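Long-range contacts in STING-associated CdnE c-di-GMP synthase (Flavobacteriaceae, PDB 6WT8), which synthesises the cyclic dinucleotide c-di-GMP, probably from GTP and probably as the signal for an associated STING protein in bacterial CBASS antiphage defence: residues K10-R15 and K264-H269; T24-E29 and E53-V58; T97-E102 and M256-K261. All coordinates share one frame; numbering follows the deposited sequence.

Contact 1 (K10-R15 and K264-H269)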
loop_
_atom_site.group_PDB
_atom_site.type_symbol
_atom_site.label_atom_id
_atom_site.label_comp_id
_atom_site.label_asym_id
_atom_site.label_seq_id
_atom_site.Cartn_x
_atom_site.Cartn_y
_atom_site.Cartn_z
ATOM N N LYS A 10 20.192 -11.904 -8.914
ATOM C CA LYS A 10 20.097 -12.998 -7.948
ATOM C C LYS A 10 19.384 -12.542 -6.665
ATOM O O LYS A 10 18.577 -13.282 -6.083
ATOM C CB LYS A 10 21.495 -13.542 -7.635
ATOM C CG LYS A 10 22.105 -14.265 -8.817
ATOM C CD LYS A 10 23.547 -14.694 -8.540
ATOM C CE LYS A 10 24.114 -15.333 -9.790
ATOM N NZ LYS A 10 23.211 -16.455 -10.201
ATOM N N LYS A 11 19.615 -11.303 -6.245
ATOM C CA LYS A 11 18.969 -10.825 -5.019
ATOM C C LYS A 11 17.467 -10.663 -5.217
ATOM O O LYS A 11 16.665 -11.060 -4.364
ATOM C CB LYS A 11 19.564 -9.482 -4.592
ATOM C CG LYS A 11 20.946 -9.642 -3.992
ATOM C CD LYS A 11 21.397 -8.322 -3.429
ATOM C CE LYS A 11 22.506 -8.544 -2.422
ATOM N NZ LYS A 11 23.349 -7.326 -2.345
ATOM N N VAL A 12 17.061 -10.040 -6.327
ATOM C CA VAL A 12 15.630 -9.878 -6.595
ATOM C C VAL A 12 14.961 -11.231 -6.676
ATOM O O VAL A 12 13.859 -11.422 -6.172
ATOM C CB VAL A 12 15.425 -9.070 -7.894
ATOM C CG1 VAL A 12 13.929 -9.022 -8.300
ATOM C CG2 VAL A 12 15.876 -7.672 -7.727
ATOM N N ARG A 13 15.596 -12.178 -7.358
ATOM C CA ARG A 13 15.026 -13.514 -7.490
ATOM C C ARG A 13 14.818 -14.175 -6.147
ATOM O O ARG A 13 13.793 -14.843 -5.928
ATOM C CB ARG A 13 15.952 -14.366 -8.356
ATOM C CG ARG A 13 15.728 -13.988 -9.788
ATOM C CD ARG A 13 16.713 -14.672 -10.722
ATOM N NE ARG A 13 16.288 -14.439 -12.103
ATOM C CZ ARG A 13 16.615 -15.220 -13.135
ATOM N NH1 ARG A 13 17.383 -16.280 -12.959
ATOM N NH2 ARG A 13 16.138 -14.945 -14.332
ATOM N N GLU A 14 15.799 -14.064 -5.257
ATOM C CA GLU A 14 15.644 -14.734 -3.969
ATOM C C GLU A 14 14.459 -14.164 -3.216
ATOM O O GLU A 14 13.751 -14.889 -2.506
ATOM C CB GLU A 14 16.918 -14.567 -3.138
ATOM C CG GLU A 14 16.893 -15.466 -1.865
ATOM C CD GLU A 14 16.440 -16.923 -2.149
ATOM O OE1 GLU A 14 17.022 -17.577 -3.062
ATOM O OE2 GLU A 14 15.492 -17.410 -1.464
ATOM N N ARG A 15 14.207 -12.863 -3.381
ATOM C CA ARG A 15 13.103 -12.221 -2.671
ATOM C C ARG A 15 11.760 -12.502 -3.315
ATOM O O ARG A 15 10.733 -12.555 -2.624
ATOM C CB ARG A 15 13.328 -10.693 -2.668
ATOM C CG ARG A 15 14.506 -10.265 -1.831
ATOM C CD ARG A 15 14.615 -8.740 -1.695
ATOM N NE ARG A 15 14.721 -7.988 -2.944
ATOM C CZ ARG A 15 15.833 -7.389 -3.382
ATOM N NH1 ARG A 15 17.010 -7.554 -2.742
ATOM N NH2 ARG A 15 15.789 -6.643 -4.457
ATOM N N LYS A 264 15.388 0.900 -3.819
ATOM C CA LYS A 264 15.679 1.359 -2.458
ATOM C C LYS A 264 16.251 0.226 -1.592
ATOM O O LYS A 264 17.204 0.417 -0.787
ATOM C CB LYS A 264 14.399 1.928 -1.816
ATOM C CG LYS A 264 14.759 2.717 -0.540
ATOM C CD LYS A 264 13.533 3.540 -0.044
ATOM C CE LYS A 264 12.451 2.631 0.547
ATOM N NZ LYS A 264 12.734 2.270 2.006
ATOM N N TYR A 265 15.683 -0.967 -1.740
ATOM C CA TYR A 265 16.052 -2.104 -0.920
ATOM C C TYR A 265 17.509 -2.478 -1.141
ATOM O O TYR A 265 18.234 -2.714 -0.180
ATOM C CB TYR A 265 15.103 -3.277 -1.230
ATOM C CG TYR A 265 15.174 -4.396 -0.208
ATOM C CD1 TYR A 265 16.141 -5.404 -0.287
ATOM C CD2 TYR A 265 14.247 -4.440 0.830
ATOM C CE1 TYR A 265 16.170 -6.417 0.675
ATOM C CE2 TYR A 265 14.262 -5.479 1.791
ATOM C CZ TYR A 265 15.226 -6.439 1.682
ATOM O OH TYR A 265 15.275 -7.438 2.651
ATOM N N ASP A 266 17.966 -2.414 -2.398
ATOM C CA ASP A 266 19.324 -2.815 -2.771
ATOM C C ASP A 266 20.319 -1.673 -2.685
ATOM O O ASP A 266 21.526 -1.898 -2.850
ATOM C CB ASP A 266 19.286 -3.390 -4.197
ATOM C CG ASP A 266 18.695 -4.814 -4.244
ATOM O OD1 ASP A 266 18.837 -5.510 -3.260
ATOM O OD2 ASP A 266 18.091 -5.141 -5.288
ATOM N N CYS A 267 19.872 -0.470 -2.381
ATOM C CA CYS A 267 20.802 0.659 -2.291
ATOM C C CYS A 267 21.537 0.674 -0.946
ATOM O O CYS A 267 20.896 0.823 0.107
ATOM C CB CYS A 267 20.029 1.958 -2.465
ATOM S SG CYS A 267 21.115 3.415 -2.394
ATOM N N PRO A 268 22.862 0.570 -0.925
ATOM C CA PRO A 268 23.555 0.466 0.360
ATOM C C PRO A 268 23.607 1.773 1.133
ATOM O O PRO A 268 23.900 1.757 2.342
ATOM C CB PRO A 268 24.948 -0.024 -0.042
ATOM C CG PRO A 268 25.127 0.522 -1.449
ATOM C CD PRO A 268 23.743 0.418 -2.085
ATOM N N HIS A 269 23.280 2.880 0.497
ATOM C CA HIS A 269 23.281 4.193 1.121
ATOM C C HIS A 269 21.971 4.526 1.819
ATOM O O HIS A 269 21.892 5.587 2.452
ATOM C CB HIS A 269 23.574 5.245 0.039
ATOM C CG HIS A 269 24.834 4.966 -0.714
ATOM N ND1 HIS A 269 24.885 4.822 -2.087
ATOM C CD2 HIS A 269 26.103 4.810 -0.264
ATOM C CE1 HIS A 269 26.137 4.596 -2.451
ATOM N NE2 HIS A 269 26.892 4.582 -1.362
#
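Arg15 and Asp266 meet tip to tip, the guanidinium meeting the carboxylate end-on so that each of two nitrogens takes one oxygen. Arg15 NH1 lies 2.8 Å from Asp266 OD1, and Arg15 NH2 lies 2.9 Å from Asp266 OD2. The two bonds differ in geometry. The N-H of NH2 points almost straight at OD2, with 172° at the hydrogen, and OD2 sits in the guanidinium plane, but the nitrogen itself stands above the carboxylate plane. NH1 makes the more bent bond and meets OD1 on its syn side. Both features agree with a twist of 48° between the two flat groups, which keeps this two-pronged salt bridge from being coplanar.

The guanidinium is also flanked on its faces. Arg15 is bent at chi3 (-58°), which turns NE out of the line of the chain, and one face of the group lies against its own helix, near Lys11 O and Val12 CA. Toward the rim of the opposite face comes Tyr265, whose CD1 is 3.4 Å from Arg15 NH1; ring and guanidinium are too strongly inclined for a parallel stack. The same ring packs through CE1 on Arg15 CD at 3.7 Å, the two side chains sliding past each other in opposite directions.

Lys11 runs alongside in a similar antiparallel sense, its CD 3.8 Å from Asp266 OD1. Its ammonium does not pair with the acid, since Lys11 NZ stays 4.9 Å from Asp266 OD1. Further out, Asn262 OD1 accepts a bond from Arg15 NH2, and Tyr50 OH makes a weak one with Asp266 OD2.

Paired charge thus joins helix 5-16 to the C-terminal part of helix 253-266, and with the Arg15 guanidinium bonded to it and the Lys11 ammonium nearby, Asp266 would probably favour its ionised form.

Contact 2 (T24-E29 and E53-V58)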
loop_
_atom_site.group_PDB
_atom_site.type_symbol
_atom_site.label_atom_id
_atom_site.label_comp_id
_atom_site.label_asym_id
_atom_site.label_seq_id
_atom_site.Cartn_x
_atom_site.Cartn_y
_atom_site.Cartn_z
ATOM N N THR A 24 4.076 -13.423 -15.808
ATOM C CA THR A 24 3.478 -12.791 -16.983
ATOM C C THR A 24 4.347 -11.642 -17.464
ATOM O O THR A 24 4.736 -10.770 -16.683
ATOM C CB THR A 24 2.091 -12.269 -16.629
ATOM O OG1 THR A 24 1.317 -13.357 -16.109
ATOM C CG2 THR A 24 1.399 -11.654 -17.851
ATOM N N LYS A 25 4.666 -11.652 -18.758
ATOM C CA LYS A 25 5.461 -10.573 -19.321
ATOM C C LYS A 25 4.643 -9.292 -19.337
ATOM O O LYS A 25 3.415 -9.298 -19.524
ATOM C CB LYS A 25 5.888 -10.898 -20.750
ATOM C CG LYS A 25 6.839 -12.078 -20.895
ATOM C CD LYS A 25 7.128 -12.231 -22.402
ATOM C CE LYS A 25 7.965 -13.424 -22.759
ATOM N NZ LYS A 25 8.423 -13.225 -24.203
HETATM N N MSE A 26 5.330 -8.184 -19.118
HETATM C CA MSE A 26 4.689 -6.906 -19.340
HETATM C C MSE A 26 4.398 -6.770 -20.817
HETATM O O MSE A 26 5.185 -7.175 -21.681
HETATM C CB MSE A 26 5.571 -5.760 -18.902
HETATM C CG MSE A 26 5.805 -5.780 -17.408
HETATM SE SE MSE A 26 7.165 -4.435 -16.797
HETATM C CE MSE A 26 8.720 -5.296 -17.446
ATOM N N TYR A 27 3.266 -6.163 -21.129
ATOM C CA TYR A 27 2.867 -6.145 -22.537
ATOM C C TYR A 27 3.841 -5.341 -23.392
ATOM O O TYR A 27 4.059 -5.690 -24.557
ATOM C CB TYR A 27 1.455 -5.584 -22.706
ATOM C CG TYR A 27 0.364 -6.629 -22.597
ATOM C CD1 TYR A 27 0.574 -7.809 -21.886
ATOM C CD2 TYR A 27 -0.870 -6.435 -23.223
ATOM C CE1 TYR A 27 -0.411 -8.767 -21.795
ATOM C CE2 TYR A 27 -1.865 -7.379 -23.140
ATOM C CZ TYR A 27 -1.631 -8.540 -22.431
ATOM O OH TYR A 27 -2.622 -9.488 -22.351
ATOM N N SER A 28 4.465 -4.295 -22.829
ATOM C CA SER A 28 5.358 -3.522 -23.676
ATOM C C SER A 28 6.570 -4.330 -24.052
ATOM O O SER A 28 7.232 -3.992 -25.037
ATOM C CB SER A 28 5.794 -2.214 -22.999
ATOM O OG SER A 28 6.574 -2.416 -21.787
ATOM N N GLU A 29 6.864 -5.420 -23.320
ATOM C CA GLU A 29 7.965 -6.297 -23.748
ATOM C C GLU A 29 7.752 -6.845 -25.155
ATOM O O GLU A 29 8.706 -6.960 -25.935
ATOM C CB GLU A 29 8.118 -7.494 -22.803
ATOM C CG GLU A 29 8.713 -7.152 -21.467
ATOM C CD GLU A 29 8.832 -8.393 -20.619
ATOM O OE1 GLU A 29 9.622 -9.287 -21.043
ATOM O OE2 GLU A 29 8.135 -8.452 -19.584
ATOM N N GLU A 53 12.641 -7.763 -13.659
ATOM C CA GLU A 53 12.281 -8.584 -12.513
ATOM C C GLU A 53 11.982 -7.713 -11.306
ATOM O O GLU A 53 11.139 -8.083 -10.476
ATOM C CB GLU A 53 13.401 -9.602 -12.278
ATOM C CG GLU A 53 13.408 -10.542 -13.525
ATOM C CD GLU A 53 14.249 -11.791 -13.390
ATOM O OE1 GLU A 53 14.860 -11.979 -12.317
ATOM O OE2 GLU A 53 14.309 -12.577 -14.395
ATOM N N SER A 54 12.602 -6.528 -11.247
ATOM C CA SER A 54 12.274 -5.572 -10.194
ATOM C C SER A 54 10.875 -4.978 -10.386
ATOM O O SER A 54 10.198 -4.664 -9.402
ATOM C CB SER A 54 13.284 -4.436 -10.168
ATOM O OG SER A 54 14.539 -4.882 -9.688
HETATM N N MSE A 55 10.436 -4.803 -11.620
HETATM C CA MSE A 55 9.119 -4.271 -11.933
HETATM C C MSE A 55 8.040 -5.321 -11.710
HETATM O O MSE A 55 6.936 -4.966 -11.306
HETATM C CB MSE A 55 9.053 -3.760 -13.381
HETATM C CG MSE A 55 9.754 -2.432 -13.491
HETATM SE SE MSE A 55 9.515 -1.796 -15.336
HETATM C CE MSE A 55 10.351 -0.197 -15.032
ATOM N N LYS A 56 8.304 -6.591 -12.007
ATOM C CA LYS A 56 7.212 -7.573 -12.005
ATOM C C LYS A 56 6.805 -8.044 -10.612
ATOM O O LYS A 56 5.664 -8.516 -10.443
ATOM C CB LYS A 56 7.597 -8.778 -12.859
ATOM C CG LYS A 56 7.587 -8.422 -14.318
ATOM C CD LYS A 56 8.151 -9.585 -15.142
ATOM C CE LYS A 56 8.264 -9.125 -16.563
ATOM N NZ LYS A 56 8.962 -10.137 -17.437
ATOM N N GLY A 57 7.680 -7.939 -9.606
ATOM C CA GLY A 57 7.303 -8.292 -8.244
ATOM C C GLY A 57 7.297 -9.791 -7.940
ATOM O O GLY A 57 8.052 -10.603 -8.507
ATOM N N VAL A 58 6.460 -10.158 -6.970
ATOM C CA VAL A 58 6.488 -11.464 -6.320
ATOM C C VAL A 58 5.676 -12.479 -7.116
ATOM O O VAL A 58 4.594 -12.170 -7.653
ATOM C CB VAL A 58 5.941 -11.283 -4.878
ATOM C CG1 VAL A 58 5.692 -12.590 -4.170
ATOM C CG2 VAL A 58 6.940 -10.397 -4.044
#
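The selenomethionine side chains of Met26 and Met55 cross at about a right angle, Met26 SE lying 3.8 Å from Met55 SE. Beside this pair Lys56 and Glu29 reach toward each other tip to tip, with Lys56 NZ 2.9 Å from Glu29 OE2 in a salt bridge on the syn side of the carboxylate. Met26 CE also touches the lysine chain, 4.0 Å from Lys56 CE, while Thr24 O lies 3.9 Å from that same Lys56 CE.

A second donor fixes the acid: Met26 N is 2.9 Å from Glu29 OE2, with 139° at the hydrogen, and approaches from the face of the carboxylate plane opposite to the ammonium. OE2 is therefore gripped by two N-H groups, one of them backbone. Further outward, Asn255 of helix 253-266 and Tyr298 pack on both Met26 and Met55, and Phe259 adds to the surroundings of Met55. Just beyond Lys56, Gly57 takes a positive phi of 79°, where the chain leaves helix 46-56.

The backward reach of Glu29 to the N-H three residues earlier resembles the glutamate half of a capping box near the start of helix 27-31; Met26 has no side-chain acceptor to supply the other half.

Contact 3 (T97-E102 and M256-K261)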
loop_
_atom_site.group_PDB
_atom_site.type_symbol
_atom_site.label_atom_id
_atom_site.label_comp_id
_atom_site.label_asym_id
_atom_site.label_seq_id
_atom_site.Cartn_x
_atom_site.Cartn_y
_atom_site.Cartn_z
ATOM N N THR A 97 1.814 -4.716 -4.630
ATOM C CA THR A 97 2.996 -3.873 -4.772
ATOM C C THR A 97 4.062 -4.231 -3.758
ATOM O O THR A 97 5.041 -3.498 -3.609
ATOM C CB THR A 97 2.637 -2.391 -4.687
ATOM O OG1 THR A 97 1.883 -2.162 -3.486
ATOM C CG2 THR A 97 1.821 -2.015 -5.947
ATOM N N HIS A 98 3.900 -5.354 -3.062
ATOM C CA HIS A 98 4.983 -5.832 -2.223
ATOM C C HIS A 98 6.119 -6.386 -3.086
ATOM O O HIS A 98 5.937 -6.764 -4.240
ATOM C CB HIS A 98 4.482 -6.914 -1.248
ATOM C CG HIS A 98 3.851 -8.103 -1.921
ATOM N ND1 HIS A 98 2.812 -7.982 -2.801
ATOM C CD2 HIS A 98 4.071 -9.438 -1.772
ATOM C CE1 HIS A 98 2.440 -9.181 -3.220
ATOM N NE2 HIS A 98 3.158 -10.081 -2.576
ATOM N N ILE A 99 7.325 -6.460 -2.501
ATOM C CA ILE A 99 8.488 -6.988 -3.212
ATOM C C ILE A 99 9.167 -8.125 -2.460
ATOM O O ILE A 99 10.204 -8.642 -2.934
ATOM C CB ILE A 99 9.527 -5.891 -3.545
ATOM C CG1 ILE A 99 10.033 -5.236 -2.293
ATOM C CG2 ILE A 99 8.894 -4.840 -4.473
ATOM C CD1 ILE A 99 11.469 -4.589 -2.467
ATOM N N LEU A 100 8.613 -8.551 -1.323
ATOM C CA LEU A 100 9.155 -9.716 -0.614
ATOM C C LEU A 100 8.121 -10.831 -0.585
ATOM O O LEU A 100 6.970 -10.595 -0.200
ATOM C CB LEU A 100 9.562 -9.376 0.834
ATOM C CG LEU A 100 10.428 -8.143 1.057
ATOM C CD1 LEU A 100 10.728 -7.907 2.554
ATOM C CD2 LEU A 100 11.698 -8.237 0.265
ATOM N N LYS A 101 8.556 -12.061 -0.918
ATOM C CA LYS A 101 7.616 -13.175 -0.895
ATOM C C LYS A 101 7.037 -13.413 0.496
ATOM O O LYS A 101 5.980 -14.028 0.573
ATOM C CB LYS A 101 8.312 -14.467 -1.379
ATOM C CG LYS A 101 9.542 -14.885 -0.547
ATOM C CD LYS A 101 10.376 -15.970 -1.296
ATOM C CE LYS A 101 11.482 -16.488 -0.357
ATOM N NZ LYS A 101 12.528 -15.504 -0.036
ATOM N N GLU A 102 7.716 -12.965 1.562
ATOM C CA GLU A 102 7.200 -13.148 2.923
ATOM C C GLU A 102 6.190 -12.094 3.350
ATOM O O GLU A 102 5.615 -12.214 4.439
ATOM C CB GLU A 102 8.349 -13.155 3.945
ATOM C CG GLU A 102 9.420 -14.221 3.694
ATOM C CD GLU A 102 10.516 -13.829 2.693
ATOM O OE1 GLU A 102 10.573 -12.655 2.213
ATOM O OE2 GLU A 102 11.358 -14.744 2.420
HETATM N N MSE A 256 6.207 0.683 -11.732
HETATM C CA MSE A 256 7.106 1.761 -11.244
HETATM C C MSE A 256 7.255 1.674 -9.728
HETATM O O MSE A 256 8.379 1.852 -9.191
HETATM C CB MSE A 256 6.620 3.170 -11.626
HETATM C CG MSE A 256 6.769 3.333 -13.112
HETATM SE SE MSE A 256 6.498 5.254 -13.667
HETATM C CE MSE A 256 4.828 5.652 -12.617
ATOM N N ILE A 257 6.158 1.391 -9.017
ATOM C CA ILE A 257 6.249 1.326 -7.553
ATOM C C ILE A 257 7.196 0.203 -7.135
ATOM O O ILE A 257 8.076 0.377 -6.257
ATOM C CB ILE A 257 4.847 1.113 -6.981
ATOM C CG1 ILE A 257 4.086 2.445 -7.097
ATOM C CG2 ILE A 257 4.924 0.682 -5.462
ATOM C CD1 ILE A 257 2.588 2.348 -6.787
ATOM N N ARG A 258 6.980 -1.003 -7.708
ATOM C CA ARG A 258 7.806 -2.148 -7.310
ATOM C C ARG A 258 9.260 -1.910 -7.687
ATOM O O ARG A 258 10.160 -2.309 -6.951
ATOM C CB ARG A 258 7.247 -3.427 -7.956
ATOM C CG ARG A 258 5.876 -3.786 -7.344
ATOM C CD ARG A 258 5.391 -5.182 -7.779
ATOM N NE ARG A 258 5.133 -5.138 -9.203
ATOM C CZ ARG A 258 3.943 -5.188 -9.814
ATOM N NH1 ARG A 258 2.736 -5.380 -9.240
ATOM N NH2 ARG A 258 3.945 -5.075 -11.114
ATOM N N PHE A 259 9.504 -1.309 -8.863
ATOM C CA PHE A 259 10.879 -0.992 -9.258
ATOM C C PHE A 259 11.539 -0.094 -8.241
ATOM O O PHE A 259 12.634 -0.396 -7.774
ATOM C CB PHE A 259 10.850 -0.318 -10.633
ATOM C CG PHE A 259 12.187 0.116 -11.150
ATOM C CD1 PHE A 259 13.141 -0.797 -11.468
ATOM C CD2 PHE A 259 12.416 1.418 -11.418
ATOM C CE1 PHE A 259 14.406 -0.391 -11.969
ATOM C CE2 PHE A 259 13.652 1.829 -11.921
ATOM C CZ PHE A 259 14.629 0.910 -12.230
ATOM N N LEU A 260 10.886 1.018 -7.863
ATOM C CA LEU A 260 11.565 1.928 -6.919
ATOM C C LEU A 260 11.780 1.259 -5.560
ATOM O O LEU A 260 12.794 1.493 -4.891
ATOM C CB LEU A 260 10.762 3.229 -6.733
ATOM C CG LEU A 260 10.847 4.357 -7.733
ATOM C CD1 LEU A 260 10.263 5.623 -7.005
ATOM C CD2 LEU A 260 12.291 4.615 -8.186
ATOM N N LYS A 261 10.817 0.433 -5.108
ATOM C CA LYS A 261 10.998 -0.293 -3.846
ATOM C C LYS A 261 12.204 -1.218 -3.919
ATOM O O LYS A 261 12.997 -1.290 -2.968
ATOM C CB LYS A 261 9.735 -1.085 -3.507
ATOM C CG LYS A 261 8.580 -0.242 -3.002
ATOM C CD LYS A 261 7.461 -1.205 -2.597
ATOM C CE LYS A 261 6.241 -0.513 -2.176
ATOM N NZ LYS A 261 5.389 -1.602 -1.512
HETATM O O HOH W 1 3.009 -0.322 -1.906
#
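Lys261 and Thr97 carry the polar part of this contact. Lys261 NZ lies 2.8 Å from Thr97 O, donating a bond from above the carbonyl plane (53° out of it) with a C=O...N angle of 126°. A water bridges the same two residues: it is 2.7 Å from Thr97 OG1 and accepts from Lys261 NZ, also at 2.7 Å. Thr97 chi1 of 53° puts OG1 between the backbone N and the carbonyl carbon, where it can meet this water and, outside the two segments, Thr95 OG1. The ammonium has a further, weak partner in Ser278 OG.

Apolar packing forms two patches. Thr97 CB rests 3.9 Å from Ile257 CG2, with the methyl of the threonine close behind. Ile99 covers the helix one turn further on, its CG2 4.0 Å from Lys261 CB.

In a third kind of contact, carbon meets peptide oxygen. Ile99 CD1 is 3.7 Å from Lys261 O. The aliphatic part of Arg258 packs against the loop backbone, with Arg258 CG 3.8 Å from Thr97 O and Arg258 CD 3.9 Å from His98 O. Its polar end then turns to other carbonyls, NE bonding to Met55 O and NH1 to Asn96 O.

An alanine in place of Lys261 would keep the CB that touches Ile99, but would probably leave Thr97 O and the water without their ammonium donor and open a gap beside the loop.

Helix 253-266 thus holds a loop without regular structure through its main-chain oxygens, using two cationic side chains as donors. With carbonyls, a hydroxyl and water about them, the charges of the buried Arg258 and the partly exposed Lys261 are probably stabilised by polar oxygens.

In the fold
Contacts 1 and 3 share helix 253-266, and their centres lie about 10 Å apart; contact 2 is about 12 Å from contact 3 and 17 Å from contact 1, centre to centre. A salt bridge from Arg13 NE to Glu53 OE1 at 2.9 Å links contacts 1 and 2, a probable hydrogen bond between Arg15 O and Lys101 N at 2.8 Å links contacts 1 and 3, and packing of Val58 CG2 on Ile99 C at 3.6 Å joins contacts 2 and 3. The segment 97-102 connects strands 85-90 and 106-112; in this nucleotidyltransferase family such a connection runs between the Gly-Ser motif and the metal-binding acids, so contact 3 probably holds a loop that lies close to the active site.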